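Local coordinates for protein putative methylase (Clostridium difficile, PDB 3LDU) that probably methylates guanine in ribosomal RNA and carries a bound GTP in its methyltransferase domain, at residues A[66-71]-A[153-158]; A[102-107]-A[146-151]; A[72-77]-A[112-117]; A[79-84]-A[119-124]; A[6-11]-A[39-44]. All coordinates share one frame; numbering follows the deposited sequence. Where two conformers were deposited one is given.

Contact 1 (A[66-71]-A[153-158]); sequences IAEFEA and KVTISI
A classic beta bulge interrupts the antiparallel pairing of strands 63-70 and 153-159 in the seven-stranded mixed sheet. Ile66 and Ala67 both sit opposite Ile156, whose O takes two N-H groups. The bond from Ile66 N to Ile156 O is 2.9 Å. The one from Ala67 N to Ile156 O is longer, 3.3 Å, and arrives on a lone pair. Beyond the bulge the pairing is regular. Val154 and Phe69 form a hydrogen-bonded pair, with Val154 N only 2.7 Å from Phe69 O.

Val154 is wedged between two side chains. Its CG1 is anti to the backbone N and lies near Phe69 CZ. Its CG2 reaches Ala71 CB at 3.6 Å. Phe69 has CG in the crowded place between its backbone N and carbonyl carbon (chi1 52°). This brings the ring over strand 153-159, and Val154 CB makes an off-centre CH-pi contact, 4.2 Å from the ring centroid.

Ile156 crosses Phe69 obliquely, and its CD1 meets CZ and CE2 of the ring. Thr81 of helix 74-82 touches both residues. On the other face, the carboxylate of Glu68 has its salt bridge with Lys65.

Ile66 points toward strand 153-159, with CB 3.4 Å from Ile156 O. Its CG1 is anti to the carbonyl carbon. CD1 packs on Ile158 CG1, and Ile66 CG1 lies 3.7 Å from Ile158 CG1.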
# COMPACT_ATOMS: atom_id res chain seq x y z
N ILE A 66 -15.01 1.86 14.53
CA ILE A 66 -16.09 1.59 15.50
C ILE A 66 -16.42 2.81 16.34
O ILE A 66 -17.60 3.14 16.56
CB ILE A 66 -15.70 0.42 16.45
CG1 ILE A 66 -15.34 -0.83 15.64
CG2 ILE A 66 -16.86 0.09 17.41
CD1 ILE A 66 -16.46 -1.32 14.75
N ALA A 67 -15.40 3.49 16.83
CA ALA A 67 -15.63 4.57 17.78
C ALA A 67 -14.45 5.52 17.82
O ALA A 67 -13.32 5.13 17.54
CB ALA A 67 -15.89 4.01 19.16
N GLU A 68 -14.72 6.77 18.18
CA GLU A 68 -13.66 7.72 18.46
C GLU A 68 -14.09 8.57 19.65
O GLU A 68 -15.23 9.04 19.71
CB GLU A 68 -13.36 8.59 17.24
CG GLU A 68 -12.37 9.71 17.50
CD GLU A 68 -11.93 10.42 16.23
OE1 GLU A 68 -10.91 11.14 16.27
OE2 GLU A 68 -12.60 10.26 15.19
N PHE A 69 -13.20 8.72 20.62
CA PHE A 69 -13.50 9.49 21.82
C PHE A 69 -12.21 9.91 22.49
O PHE A 69 -11.15 9.36 22.21
CB PHE A 69 -14.34 8.65 22.80
CG PHE A 69 -13.75 7.29 23.10
CD1 PHE A 69 -12.71 7.15 24.02
CD2 PHE A 69 -14.24 6.15 22.48
CE1 PHE A 69 -12.17 5.89 24.30
CE2 PHE A 69 -13.71 4.90 22.76
CZ PHE A 69 -12.67 4.77 23.67
N GLU A 70 -12.30 10.88 23.39
CA GLU A 70 -11.15 11.29 24.17
C GLU A 70 -10.98 10.36 25.37
O GLU A 70 -11.96 9.95 25.98
CB GLU A 70 -11.32 12.73 24.63
CG GLU A 70 -10.15 13.26 25.40
CD GLU A 70 -10.28 14.73 25.68
OE1 GLU A 70 -10.57 15.08 26.85
OE2 GLU A 70 -10.13 15.53 24.73
N ALA A 71 -9.75 10.03 25.71
CA ALA A 71 -9.48 9.26 26.91
C ALA A 71 -8.15 9.70 27.51
O ALA A 71 -7.11 9.50 26.90
CB ALA A 71 -9.46 7.77 26.61
N LYS A 153 -6.95 11.41 21.61
CA LYS A 153 -8.15 10.98 20.89
C LYS A 153 -7.96 9.51 20.53
O LYS A 153 -7.01 9.15 19.83
CB LYS A 153 -8.38 11.81 19.62
CG LYS A 153 -8.32 13.33 19.83
CD LYS A 153 -7.99 14.08 18.52
CE LYS A 153 -6.47 14.20 18.27
NZ LYS A 153 -5.97 13.55 17.00
N VAL A 154 -8.86 8.66 21.01
CA VAL A 154 -8.77 7.23 20.79
C VAL A 154 -9.65 6.85 19.61
O VAL A 154 -10.80 7.27 19.54
CB VAL A 154 -9.28 6.47 22.03
CG1 VAL A 154 -9.25 4.96 21.79
CG2 VAL A 154 -8.48 6.86 23.28
N THR A 155 -9.10 6.09 18.68
CA THR A 155 -9.91 5.53 17.62
C THR A 155 -9.85 4.02 17.76
O THR A 155 -8.76 3.45 17.82
CB THR A 155 -9.42 5.93 16.23
OG1 THR A 155 -9.59 7.35 16.05
CG2 THR A 155 -10.22 5.20 15.16
N ILE A 156 -11.00 3.37 17.87
CA ILE A 156 -11.02 1.92 17.89
C ILE A 156 -11.61 1.41 16.57
O ILE A 156 -12.62 1.92 16.09
CB ILE A 156 -11.84 1.35 19.10
CG1 ILE A 156 -11.26 1.84 20.42
CG2 ILE A 156 -11.80 -0.17 19.11
CD1 ILE A 156 -12.04 1.39 21.64
N SER A 157 -10.96 0.42 15.98
CA SER A 157 -11.43 -0.11 14.73
C SER A 157 -11.24 -1.61 14.71
O SER A 157 -10.59 -2.18 15.59
CB SER A 157 -10.64 0.52 13.57
OG SER A 157 -9.27 0.19 13.68
N ILE A 158 -11.83 -2.25 13.70
CA ILE A 158 -11.60 -3.68 13.48
C ILE A 158 -10.89 -3.85 12.14
O ILE A 158 -11.30 -3.27 11.13
CB ILE A 158 -12.92 -4.49 13.46
CG1 ILE A 158 -13.80 -4.09 14.66
CG2 ILE A 158 -12.63 -5.99 13.42
CD1 ILE A 158 -15.06 -4.93 14.83

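Contact 2 (A[102-107]-A[146-151]); sequences SSIKSK and FVFIHK
Ile104 closes the parallel pairing of strands 98-104 and 145-150, and its side chain stands on the face it shares with Phe148 and His150. CB lies 3.9 Å from Ile149 O and also near the imidazole of His150. CG2, anti to the backbone N, meets the His150 ring at its edge, near the ring plane. CG1 is anti to the carbonyl carbon, beside the backbone N, and carries CD1 to 4.2 Å from Phe148 CE1. Ser102 CB touches the same phenyl ring at CD1, 3.9 Å away.

The backbone holds this row in place. Ile104 N donates to Ile149 O at 2.8 Å. Ile104 O accepts twice. Lys151 N comes nearly along the C=O axis, and Ser106 OG comes from above the carbonyl plane at 2.8 Å. Ser106 OG also bonds to Asp152 N, so one hydroxyl ties together the ends of both strands. At the other end a water donates to Val147 O and also bonds to Ser102 OG. On the opposite face Ile149 and Val147 pack on Val114 of helix 111-129. Two adjacent parallel strands with the intervening helix 111-129 packed on their sheet are characteristic of a beta-alpha-beta crossover, here within the THUMP domain.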
# COMPACT_ATOMS: atom_id res chain seq x y z
N SER A 102 -1.47 1.72 19.12
CA SER A 102 -0.47 2.74 18.85
C SER A 102 -0.85 3.97 19.65
O SER A 102 -2.02 4.32 19.71
CB SER A 102 -0.42 3.07 17.36
OG SER A 102 -0.19 1.92 16.57
N SER A 103 0.12 4.63 20.27
CA SER A 103 -0.17 5.82 21.06
C SER A 103 0.89 6.88 20.79
O SER A 103 2.08 6.61 20.95
CB SER A 103 -0.20 5.49 22.55
OG SER A 103 -0.46 6.66 23.29
N ILE A 104 0.43 8.05 20.37
CA ILE A 104 1.30 9.16 19.95
C ILE A 104 0.89 10.45 20.66
O ILE A 104 -0.27 10.87 20.59
CB ILE A 104 1.21 9.35 18.42
CG1 ILE A 104 1.76 8.10 17.70
CG2 ILE A 104 1.98 10.60 17.99
CD1 ILE A 104 1.49 8.09 16.21
N LYS A 105 1.84 11.09 21.35
CA LYS A 105 1.56 12.36 22.04
C LYS A 105 0.33 12.29 22.94
O LYS A 105 -0.50 13.21 22.93
CB LYS A 105 1.37 13.49 21.03
CG LYS A 105 2.57 13.75 20.14
CD LYS A 105 2.24 14.82 19.11
CE LYS A 105 3.49 15.27 18.35
NZ LYS A 105 3.83 14.39 17.20
N SER A 106 0.22 11.22 23.71
CA SER A 106 -0.96 10.97 24.51
C SER A 106 -0.57 10.49 25.90
O SER A 106 0.44 9.79 26.07
CB SER A 106 -1.83 9.89 23.85
OG SER A 106 -2.23 10.28 22.55
N LYS A 107 -1.39 10.85 26.89
CA LYS A 107 -1.17 10.45 28.27
C LYS A 107 -1.14 8.92 28.44
O LYS A 107 -0.35 8.40 29.22
CB LYS A 107 -2.22 11.09 29.17
CG LYS A 107 -2.18 12.62 29.15
CD LYS A 107 -3.43 13.25 29.78
CE LYS A 107 -3.28 13.53 31.27
NZ LYS A 107 -3.23 12.31 32.12
N PHE A 146 -8.07 -2.97 16.65
CA PHE A 146 -6.94 -2.05 16.59
C PHE A 146 -7.28 -0.77 17.36
O PHE A 146 -8.38 -0.23 17.20
CB PHE A 146 -6.62 -1.70 15.13
CG PHE A 146 -5.74 -2.71 14.42
CD1 PHE A 146 -6.09 -4.06 14.37
CD2 PHE A 146 -4.58 -2.30 13.78
CE1 PHE A 146 -5.28 -4.98 13.69
CE2 PHE A 146 -3.77 -3.22 13.11
CZ PHE A 146 -4.13 -4.55 13.07
N VAL A 147 -6.35 -0.28 18.17
CA VAL A 147 -6.57 0.94 18.94
C VAL A 147 -5.48 1.95 18.56
O VAL A 147 -4.30 1.59 18.52
CB VAL A 147 -6.51 0.70 20.46
CG1 VAL A 147 -6.85 1.97 21.23
CG2 VAL A 147 -7.45 -0.43 20.86
N PHE A 148 -5.89 3.18 18.28
CA PHE A 148 -4.96 4.23 17.86
C PHE A 148 -5.26 5.47 18.70
O PHE A 148 -6.39 5.95 18.71
CB PHE A 148 -5.16 4.53 16.37
CG PHE A 148 -4.29 5.64 15.85
CD1 PHE A 148 -2.98 5.38 15.47
CD2 PHE A 148 -4.80 6.92 15.70
CE1 PHE A 148 -2.18 6.40 14.98
CE2 PHE A 148 -3.99 7.94 15.20
CZ PHE A 148 -2.69 7.67 14.85
N ILE A 149 -4.26 5.96 19.43
CA ILE A 149 -4.44 7.15 20.25
C ILE A 149 -3.49 8.26 19.80
O ILE A 149 -2.28 8.05 19.69
CB ILE A 149 -4.23 6.85 21.75
CG1 ILE A 149 -4.96 5.55 22.14
CG2 ILE A 149 -4.75 8.02 22.61
CD1 ILE A 149 -4.87 5.18 23.63
N HIS A 150 -4.05 9.42 19.51
CA HIS A 150 -3.24 10.54 19.05
C HIS A 150 -3.73 11.79 19.76
O HIS A 150 -4.91 12.13 19.69
CB HIS A 150 -3.36 10.70 17.54
CG HIS A 150 -2.57 11.86 17.00
ND1 HIS A 150 -1.22 11.79 16.77
CD2 HIS A 150 -2.96 13.11 16.68
CE1 HIS A 150 -0.80 12.96 16.31
NE2 HIS A 150 -1.84 13.78 16.24
N LYS A 151 -2.83 12.42 20.51
CA LYS A 151 -3.19 13.58 21.31
C LYS A 151 -4.45 13.32 22.13
O LYS A 151 -5.35 14.16 22.20
CB LYS A 151 -3.36 14.81 20.41
CG LYS A 151 -2.05 15.23 19.74
CD LYS A 151 -2.18 16.52 18.95
CE LYS A 151 -0.95 16.73 18.08
NZ LYS A 151 -1.04 17.98 17.26
O HOH W 1 -2.98 0.81 15.91

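Contact 3 (A[72-77]-A[112-117]); sequences KSFDEL and PDVQAI
Phe74 and Ile117 meet at about a right angle where the start of helix 74-82 lies against helix 111-129. Phe74 CD1 is 3.9 Å from Ile117 CG1. The far end of the ring reaches further back along the second helix. Its CE1 lies 4.0 Å from Val114 CG2, and its CZ is 3.9 Å from Asp113 CB. Ring and carboxylate planes are 81° apart, and the acid meets the ring through its CB. One turn on, Leu77 CD2 fits between Ile117 CG2, at 3.9 Å, and Val114 CG1.

The next shell fixes these groups. Ser73 is the N-cap of helix 74-82, and its OG accepts from Glu76 N at 3.0 Å. Glu76 turns its carboxylate back to Lys72, where OE2 takes the backbone N at 2.9 Å. Both bonds secure the first turn that carries Phe74. Asp113 OD2 is held by Ser110 OG. Leu108 touches Phe74, Leu77 and Val114, and Val114 also rests on Val147 and Ile149 of the sheet. Both helices belong to the THUMP domain. Their side chains meet through carbon atoms, in van der Waals packing. The contact therefore depends on side-chain shape, while the bonds of Ser73, Glu76 and Asp113 stay within each helix start.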
# COMPACT_ATOMS: atom_id res chain seq x y z
N LYS A 72 -8.19 10.32 28.68
CA LYS A 72 -6.96 10.80 29.32
C LYS A 72 -6.54 9.92 30.49
O LYS A 72 -5.48 10.13 31.09
CB LYS A 72 -7.14 12.25 29.77
CG LYS A 72 -7.25 13.24 28.61
CD LYS A 72 -7.44 14.66 29.12
CE LYS A 72 -7.63 15.67 27.98
NZ LYS A 72 -6.37 15.95 27.23
N SER A 73 -7.37 8.95 30.84
CA SER A 73 -7.02 8.01 31.90
C SER A 73 -7.48 6.62 31.51
O SER A 73 -8.34 6.46 30.65
CB SER A 73 -7.72 8.42 33.20
OG SER A 73 -9.12 8.24 33.09
N PHE A 74 -6.92 5.60 32.16
CA PHE A 74 -7.36 4.25 31.87
C PHE A 74 -8.82 4.01 32.28
O PHE A 74 -9.55 3.29 31.60
CB PHE A 74 -6.39 3.22 32.46
CG PHE A 74 -5.05 3.19 31.75
CD1 PHE A 74 -4.93 2.65 30.49
CD2 PHE A 74 -3.93 3.74 32.35
CE1 PHE A 74 -3.72 2.64 29.83
CE2 PHE A 74 -2.70 3.73 31.70
CZ PHE A 74 -2.60 3.18 30.44
N ASP A 75 -9.27 4.66 33.35
CA ASP A 75 -10.68 4.59 33.72
C ASP A 75 -11.57 5.14 32.59
O ASP A 75 -12.59 4.55 32.23
CB ASP A 75 -10.94 5.33 35.03
CG ASP A 75 -10.29 4.65 36.23
OD1 ASP A 75 -10.17 3.41 36.23
OD2 ASP A 75 -9.90 5.36 37.18
N GLU A 76 -11.18 6.27 32.02
CA GLU A 76 -11.95 6.87 30.93
C GLU A 76 -11.92 5.98 29.68
O GLU A 76 -12.94 5.80 29.02
CB GLU A 76 -11.44 8.28 30.63
CG GLU A 76 -12.35 9.07 29.69
CD GLU A 76 -11.91 10.52 29.51
OE1 GLU A 76 -12.74 11.32 29.01
OE2 GLU A 76 -10.75 10.86 29.85
N LEU A 77 -10.75 5.43 29.36
CA LEU A 77 -10.62 4.48 28.24
C LEU A 77 -11.55 3.27 28.45
O LEU A 77 -12.28 2.87 27.54
CB LEU A 77 -9.16 4.02 28.10
CG LEU A 77 -8.88 2.88 27.11
CD1 LEU A 77 -9.20 3.35 25.70
CD2 LEU A 77 -7.43 2.42 27.17
N PRO A 112 0.70 -1.71 25.79
CA PRO A 112 0.18 -3.01 26.24
C PRO A 112 -0.92 -2.85 27.28
O PRO A 112 -1.83 -3.68 27.33
CB PRO A 112 1.41 -3.68 26.86
CG PRO A 112 2.60 -3.02 26.17
CD PRO A 112 2.16 -1.59 25.98
N ASP A 113 -0.86 -1.79 28.09
CA ASP A 113 -1.92 -1.53 29.06
C ASP A 113 -3.20 -1.05 28.39
O ASP A 113 -4.31 -1.39 28.82
CB ASP A 113 -1.45 -0.53 30.12
CG ASP A 113 -0.36 -1.11 31.00
OD1 ASP A 113 -0.56 -2.24 31.53
OD2 ASP A 113 0.69 -0.47 31.15
N VAL A 114 -3.04 -0.27 27.31
CA VAL A 114 -4.17 0.14 26.49
C VAL A 114 -4.88 -1.11 25.96
O VAL A 114 -6.11 -1.22 26.00
CB VAL A 114 -3.73 1.04 25.33
CG1 VAL A 114 -4.82 1.16 24.26
CG2 VAL A 114 -3.31 2.42 25.84
N GLN A 115 -4.09 -2.06 25.47
CA GLN A 115 -4.62 -3.30 24.92
C GLN A 115 -5.40 -4.09 25.97
O GLN A 115 -6.49 -4.58 25.69
CB GLN A 115 -3.52 -4.20 24.34
CG GLN A 115 -2.85 -3.66 23.07
CD GLN A 115 -1.68 -4.56 22.67
OE1 GLN A 115 -0.61 -4.50 23.27
NE2 GLN A 115 -1.90 -5.44 21.69
N ALA A 116 -4.82 -4.21 27.17
CA ALA A 116 -5.46 -4.99 28.23
C ALA A 116 -6.77 -4.36 28.67
O ALA A 116 -7.74 -5.06 28.88
CB ALA A 116 -4.53 -5.14 29.43
N ILE A 117 -6.78 -3.04 28.83
CA ILE A 117 -7.97 -2.33 29.29
C ILE A 117 -9.09 -2.43 28.25
O ILE A 117 -10.26 -2.65 28.60
CB ILE A 117 -7.67 -0.86 29.65
CG1 ILE A 117 -6.84 -0.77 30.94
CG2 ILE A 117 -8.96 -0.05 29.78
CD1 ILE A 117 -7.66 -0.99 32.21

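Contact 4 (A[79-84]-A[119-124]); sequences ENTKRI and KKAIVE
Lys82 and Glu124 cross obliquely at one side of the helix pair, and their tips join in a salt bridge. The lysine is fully extended, with CG anti to the backbone N (chi1 -179°). It therefore runs past Ala121 along the flank of the second helix to Glu124. CG lies 3.9 Å from Ala121 O, and CE is 3.7 Å from Glu124 CB. NZ then meets Glu124 OE2 at 2.8 Å. The glutamate is bent at chi2 (-108°), which brings its carboxylate to the ammonium. NZ approaches OE2 from above the carboxylate plane, 54° out of it.

This is where the C-terminal part of helix 74-82 leans on the middle of helix 111-129, both in the THUMP domain. The backbones come very close, with Lys82 CA and Ala121 CA 4.4 Å apart. The small side chain of Ala121 allows this approach.

Thr81 points at the second helix. Its methyl CG2 is anti to the backbone N and touches Ala121 CB at 3.5 Å. Thr81 CB is equally close to that methyl. The Thr81 and Ile122 side chains cross obliquely, with Thr81 CG2 4.1 Å from Ile122 CG1. The hydroxyl takes a different course, as OG1 bonds to Leu77 O in its own helix. Further in, Thr81 packs on Phe69 of the sheet, and Ile122 rests on Trp86 and Phe96. Phe78 of the first helix also touches Ala121 and Glu124.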
# COMPACT_ATOMS: atom_id res chain seq x y z
N GLU A 79 -14.32 2.98 30.54
CA GLU A 79 -15.73 3.35 30.50
C GLU A 79 -16.23 3.62 29.08
O GLU A 79 -17.32 3.18 28.71
CB GLU A 79 -16.01 4.54 31.42
CG GLU A 79 -15.89 4.19 32.91
CD GLU A 79 -16.96 3.19 33.37
OE1 GLU A 79 -18.10 3.26 32.87
OE2 GLU A 79 -16.66 2.34 34.24
N ASN A 80 -15.45 4.35 28.29
CA ASN A 80 -15.87 4.66 26.93
C ASN A 80 -15.90 3.44 26.01
O ASN A 80 -16.74 3.33 25.13
CB ASN A 80 -15.01 5.78 26.32
CG ASN A 80 -15.23 7.11 27.02
OD1 ASN A 80 -16.27 7.33 27.64
ND2 ASN A 80 -14.25 7.99 26.94
N THR A 81 -14.97 2.51 26.23
CA THR A 81 -14.91 1.33 25.38
C THR A 81 -16.05 0.38 25.74
O THR A 81 -16.69 -0.21 24.87
CB THR A 81 -13.57 0.61 25.55
OG1 THR A 81 -12.50 1.50 25.19
CG2 THR A 81 -13.52 -0.64 24.66
N LYS A 82 -16.29 0.25 27.05
CA LYS A 82 -17.31 -0.65 27.55
C LYS A 82 -18.72 -0.25 27.11
O LYS A 82 -19.56 -1.11 26.85
CB LYS A 82 -17.25 -0.74 29.08
CG LYS A 82 -18.29 -1.70 29.67
CD LYS A 82 -18.15 -1.85 31.17
CE LYS A 82 -19.31 -2.69 31.72
NZ LYS A 82 -19.24 -2.87 33.19
N ARG A 83 -18.97 1.06 27.01
CA ARG A 83 -20.30 1.55 26.67
C ARG A 83 -20.67 1.32 25.21
O ARG A 83 -21.84 1.40 24.84
CB ARG A 83 -20.48 3.02 27.05
CG ARG A 83 -19.42 3.97 26.50
CD ARG A 83 -19.59 4.29 25.01
NE ARG A 83 -18.65 5.33 24.57
CZ ARG A 83 -18.45 5.67 23.30
NH1 ARG A 83 -19.11 5.06 22.32
NH2 ARG A 83 -17.58 6.63 23.00
N ILE A 84 -19.68 1.06 24.36
CA ILE A 84 -19.94 0.70 22.97
C ILE A 84 -20.73 -0.60 22.95
O ILE A 84 -20.50 -1.47 23.79
CB ILE A 84 -18.62 0.51 22.21
CG1 ILE A 84 -17.85 1.83 22.16
CG2 ILE A 84 -18.87 -0.04 20.80
CD1 ILE A 84 -16.42 1.67 21.70
N LYS A 119 -9.41 -4.83 26.02
CA LYS A 119 -9.85 -6.23 26.11
C LYS A 119 -10.88 -6.39 27.23
O LYS A 119 -11.96 -6.93 27.03
CB LYS A 119 -8.65 -7.16 26.34
CG LYS A 119 -9.03 -8.64 26.41
CD LYS A 119 -9.54 -9.15 25.07
CE LYS A 119 -9.89 -10.65 25.13
NZ LYS A 119 -10.15 -11.26 23.79
N LYS A 120 -10.53 -5.90 28.42
CA LYS A 120 -11.43 -6.04 29.57
C LYS A 120 -12.78 -5.38 29.30
O LYS A 120 -13.84 -5.95 29.62
CB LYS A 120 -10.77 -5.45 30.82
CG LYS A 120 -11.57 -5.60 32.11
CD LYS A 120 -10.70 -5.19 33.30
CE LYS A 120 -11.40 -4.23 34.24
NZ LYS A 120 -10.42 -3.36 34.96
N ALA A 121 -12.76 -4.17 28.73
CA ALA A 121 -13.99 -3.44 28.42
C ALA A 121 -14.89 -4.20 27.46
O ALA A 121 -16.11 -4.28 27.66
CB ALA A 121 -13.66 -2.06 27.87
N ILE A 122 -14.30 -4.75 26.40
CA ILE A 122 -15.07 -5.50 25.42
C ILE A 122 -15.65 -6.78 26.03
O ILE A 122 -16.78 -7.16 25.75
CB ILE A 122 -14.24 -5.81 24.16
CG1 ILE A 122 -13.79 -4.51 23.49
CG2 ILE A 122 -15.04 -6.67 23.17
CD1 ILE A 122 -12.97 -4.70 22.19
N VAL A 123 -14.86 -7.46 26.86
CA VAL A 123 -15.35 -8.65 27.53
C VAL A 123 -16.57 -8.28 28.38
O VAL A 123 -17.60 -8.97 28.35
CB VAL A 123 -14.25 -9.31 28.40
CG1 VAL A 123 -14.86 -10.29 29.39
CG2 VAL A 123 -13.21 -9.99 27.51
N GLU A 124 -16.46 -7.19 29.13
CA GLU A 124 -17.55 -6.75 30.00
C GLU A 124 -18.80 -6.40 29.19
O GLU A 124 -19.92 -6.76 29.56
CB GLU A 124 -17.13 -5.54 30.83
CG GLU A 124 -16.22 -5.87 31.99
CD GLU A 124 -16.95 -5.73 33.31
OE1 GLU A 124 -17.36 -6.78 33.86
OE2 GLU A 124 -17.12 -4.59 33.77

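Contact 5 (A[6-11]-A[39-44]); sequences NYTLIS and RITYKT
Strands 7-12 and 39-44 run antiparallel, 154° between their short axes, as neighbours in the RlmL ferredoxin-like domain. Six backbone hydrogen bonds join them, two each at the pairs Tyr7 with Thr44, Leu9 with Tyr42 and Ser11 with Ile40. In the middle pair both bonds run nearly along the C=O axis, and Leu9 N is 2.8 Å from Tyr42 O. At the two ends the bonds from Tyr7 N to Thr44 O and from Ile40 N to Ser11 O come in above the carbonyl plane.

Tyr42 dominates the face it shares with Leu9 and Ser11. Its CG takes the crowded place between backbone N and carbonyl carbon (chi1 54°), which lays the ring across the first strand. Leu9 CB sits over one ring face in a CH-pi contact, 4.0 Å from the centroid. Leu9 CD1 turns toward Thr44 CG2, at 3.8 Å. Helix 18-27 packs on this same face, with Ile25 against Tyr42.

On the other face the methyls Thr8 CG2 and Thr41 CG2 touch at 3.5 Å. Ile10 CG2 lies over the centre of the Arg39 guanidinium, 4.0 Å from CZ. That guanidinium also makes a cation-pi contact with Phe148. Back on the Leu9 face, Ser11 OG accepts from Tyr42 OH at 3.0 Å and is bonded to Arg61 O as well.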
# COMPACT_ATOMS: atom_id res chain seq x y z
N ASN A 6 -24.25 2.11 5.79
CA ASN A 6 -22.95 2.64 5.39
C ASN A 6 -21.87 2.27 6.39
O ASN A 6 -22.17 1.96 7.55
CB ASN A 6 -23.01 4.16 5.22
CG ASN A 6 -23.50 4.59 3.85
OD1 ASN A 6 -24.07 3.79 3.10
ND2 ASN A 6 -23.27 5.85 3.50
N TYR A 7 -20.63 2.29 5.94
CA TYR A 7 -19.49 2.11 6.82
C TYR A 7 -18.64 3.36 6.82
O TYR A 7 -18.62 4.11 5.84
CB TYR A 7 -18.59 0.97 6.33
CG TYR A 7 -19.24 -0.38 6.28
CD1 TYR A 7 -19.80 -0.94 7.42
CD2 TYR A 7 -19.25 -1.12 5.11
CE1 TYR A 7 -20.38 -2.19 7.39
CE2 TYR A 7 -19.82 -2.37 5.06
CZ TYR A 7 -20.39 -2.89 6.21
OH TYR A 7 -20.96 -4.14 6.18
N THR A 8 -17.94 3.58 7.93
CA THR A 8 -16.80 4.48 7.93
C THR A 8 -15.56 3.61 8.02
O THR A 8 -15.41 2.85 8.97
CB THR A 8 -16.84 5.45 9.11
OG1 THR A 8 -18.01 6.26 9.00
CG2 THR A 8 -15.62 6.36 9.11
N LEU A 9 -14.68 3.72 7.01
CA LEU A 9 -13.46 2.93 6.95
C LEU A 9 -12.26 3.85 7.07
O LEU A 9 -12.34 5.05 6.77
CB LEU A 9 -13.38 2.16 5.63
CG LEU A 9 -14.58 1.30 5.23
CD1 LEU A 9 -14.35 0.58 3.92
CD2 LEU A 9 -14.92 0.30 6.35
N ILE A 10 -11.16 3.27 7.53
CA ILE A 10 -9.90 3.98 7.60
C ILE A 10 -8.81 3.15 6.92
O ILE A 10 -8.62 1.96 7.23
CB ILE A 10 -9.49 4.19 9.06
CG1 ILE A 10 -10.61 4.91 9.82
CG2 ILE A 10 -8.17 4.99 9.14
CD1 ILE A 10 -10.37 4.93 11.30
N SER A 11 -8.09 3.79 6.00
CA SER A 11 -6.94 3.13 5.40
C SER A 11 -5.65 3.88 5.67
O SER A 11 -5.48 5.01 5.24
CB SER A 11 -7.13 2.95 3.90
OG SER A 11 -8.07 1.92 3.66
N ARG A 39 -3.13 8.43 7.09
CA ARG A 39 -4.43 7.75 7.11
C ARG A 39 -5.59 8.55 6.51
O ARG A 39 -5.77 9.73 6.81
CB ARG A 39 -4.80 7.26 8.52
CG ARG A 39 -4.70 8.30 9.62
CD ARG A 39 -5.46 7.85 10.87
NE ARG A 39 -5.08 6.51 11.30
CZ ARG A 39 -5.72 5.80 12.22
NH1 ARG A 39 -6.79 6.29 12.83
NH2 ARG A 39 -5.29 4.58 12.54
N ILE A 40 -6.38 7.88 5.67
CA ILE A 40 -7.57 8.48 5.09
C ILE A 40 -8.80 7.83 5.74
O ILE A 40 -8.87 6.61 5.86
CB ILE A 40 -7.65 8.22 3.57
CG1 ILE A 40 -6.37 8.68 2.86
CG2 ILE A 40 -8.85 8.91 2.97
CD1 ILE A 40 -6.14 10.16 2.97
N THR A 41 -9.77 8.65 6.13
CA THR A 41 -11.05 8.16 6.64
C THR A 41 -12.12 8.45 5.60
O THR A 41 -12.19 9.56 5.07
CB THR A 41 -11.41 8.84 7.97
OG1 THR A 41 -10.36 8.60 8.92
CG2 THR A 41 -12.73 8.30 8.52
N TYR A 42 -12.92 7.45 5.28
CA TYR A 42 -13.91 7.58 4.21
C TYR A 42 -15.20 6.81 4.50
O TYR A 42 -15.22 5.86 5.29
CB TYR A 42 -13.32 7.17 2.85
CG TYR A 42 -12.67 5.80 2.79
CD1 TYR A 42 -13.21 4.79 2.01
CD2 TYR A 42 -11.50 5.52 3.48
CE1 TYR A 42 -12.63 3.53 1.93
CE2 TYR A 42 -10.89 4.25 3.42
CZ TYR A 42 -11.47 3.27 2.64
OH TYR A 42 -10.89 2.03 2.56
N LYS A 43 -16.28 7.25 3.86
CA LYS A 43 -17.60 6.65 4.03
C LYS A 43 -17.91 5.83 2.79
O LYS A 43 -17.61 6.26 1.67
CB LYS A 43 -18.67 7.73 4.17
CG LYS A 43 -19.31 7.81 5.54
CD LYS A 43 -20.37 8.90 5.59
CE LYS A 43 -21.68 8.43 4.98
NZ LYS A 43 -22.31 7.37 5.82
N THR A 44 -18.51 4.67 2.98
CA THR A 44 -18.85 3.78 1.86
C THR A 44 -20.22 3.16 2.06
O THR A 44 -20.80 3.24 3.14
CB THR A 44 -17.84 2.61 1.74
OG1 THR A 44 -18.13 1.60 2.72
CG2 THR A 44 -16.39 3.09 1.94

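Contacts 1, 2 and 5 lie on one seven-stranded mixed sheet, and contacts 3 and 4 join two helices that pack on it. Contact 5 closes first along the chain, in the ferredoxin-like part. Contacts 2, 3 and 4 are then nested inside the loop closed by contact 1. Contacts 3 and 4 share helices 74-82 and 111-129, with centres about 10 Å apart. Contact 1 is about 10 Å from contact 2 and 14 Å from contact 5, between centres. The sheet thus continues from the ferredoxin-like part into the THUMP domain. All five contacts lie away from the GTP site of the methyltransferase domain.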